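Local coordinates for DNA repair protein RAD14 (Saccharomyces cerevisiae, PDB 5A3D), which binds specifically to damaged DNA, including cisplatin and AAF-dG lesions, and is required for the incision step of nucleotide excision repair, at the zinc ion site. Numbering follows the deposited sequence.

The zinc ion site. Residues 4, 6-7, 9-10, 26, 29. With ZN (zinc ion), chain B.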
# COMPACT_ATOMS: atom_id res chain seq x y z
N CYS A 4 32.03 -19.79 -18.40
CA CYS A 4 31.00 -20.02 -17.40
C CYS A 4 31.54 -20.40 -16.01
O CYS A 4 32.42 -21.23 -15.88
CB CYS A 4 30.04 -21.10 -17.90
SG CYS A 4 28.91 -21.74 -16.66
N GLU A 6 30.15 -22.01 -13.62
CA GLU A 6 29.91 -23.40 -13.19
C GLU A 6 30.76 -24.45 -13.91
O GLU A 6 31.46 -25.25 -13.24
CB GLU A 6 28.43 -23.76 -13.30
CG GLU A 6 27.57 -22.94 -12.41
CD GLU A 6 27.71 -23.30 -10.93
OE1 GLU A 6 28.19 -24.43 -10.58
OE2 GLU A 6 27.35 -22.44 -10.14
N CYS A 7 30.70 -24.47 -15.25
CA CYS A 7 31.38 -25.51 -15.97
C CYS A 7 32.87 -25.21 -16.26
O CYS A 7 33.69 -26.17 -16.43
CB CYS A 7 30.57 -25.94 -17.23
SG CYS A 7 30.46 -24.75 -18.52
N ILE A 9 33.90 -24.08 -19.08
CA ILE A 9 33.97 -24.58 -20.44
C ILE A 9 33.30 -23.71 -21.44
O ILE A 9 33.98 -23.22 -22.37
CB ILE A 9 33.38 -25.99 -20.47
CG1 ILE A 9 34.23 -26.80 -19.50
CG2 ILE A 9 33.39 -26.54 -21.89
CD1 ILE A 9 34.35 -28.23 -19.78
N ASN A 10 31.98 -23.58 -21.31
CA ASN A 10 31.19 -22.78 -22.22
C ASN A 10 31.54 -21.29 -22.09
O ASN A 10 31.87 -20.80 -20.97
CB ASN A 10 29.72 -23.01 -21.96
CG ASN A 10 29.15 -24.17 -22.74
OD1 ASN A 10 29.61 -24.49 -23.88
ND2 ASN A 10 28.13 -24.78 -22.17
N CYS A 26 26.15 -20.48 -18.27
CA CYS A 26 25.58 -21.00 -19.48
C CYS A 26 24.25 -21.63 -19.16
O CYS A 26 23.93 -22.02 -18.02
CB CYS A 26 26.56 -21.98 -20.22
SG CYS A 26 26.74 -23.56 -19.37
N CYS A 29 24.29 -25.27 -17.57
CA CYS A 29 24.60 -25.21 -16.19
C CYS A 29 23.46 -24.66 -15.33
O CYS A 29 23.22 -25.15 -14.19
CB CYS A 29 25.90 -24.44 -15.95
SG CYS A 29 27.39 -25.33 -16.45
ZN ZN B . 28.34 -23.82 -17.76
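The zinc finger of this XPA-family DNA-binding domain is a four-cysteine site in which two CxxC pairs, Cys4 with Cys7 and Cys26 with Cys29, clamp one zinc ion and tie together two stretches of chain some twenty residues apart. It illustrates how a structural metal site is built in two shells. In the first, Cys29 SG lies 2.2 Å from ZN and Cys4 SG 2.4 Å, and the nearly tetrahedral angles run from 101° between the sulfurs of Cys26 and Cys29 to 116° between those of Cys26 and Cys7. The thiolates arrive by different torsions: Cys4 SG is anti to its backbone N (chi1 168°), Cys7 and Cys26 hold theirs in the crowded position between N and the carbonyl carbon, and Cys29, on helix 27-32, turns its sulfur anti to the carbonyl carbon. Around them, N-H groups supply a second shell of hydrogen bonds to the sulfurs. Cys4 SG accepts from Cys7 N at 3.6 Å and from Cys26 N at 3.4 Å, so the second pair's backbone grips a sulfur of the first. Asn10 N donates a nearly straight hydrogen bond to Cys7 SG (3.4 Å), and its carboxamide ND2 donates another to Cys26 SG (3.4 Å), the sulfur almost in the amide plane. Cys29 N also donates to Cys26 SG (3.5 Å). Such donors may temper the thiolates' negative charge. An alanine in place of Cys4 would remove a zinc ligand and the acceptor for the amides of Cys7 and Cys26, and would probably loosen the link between the two pairs.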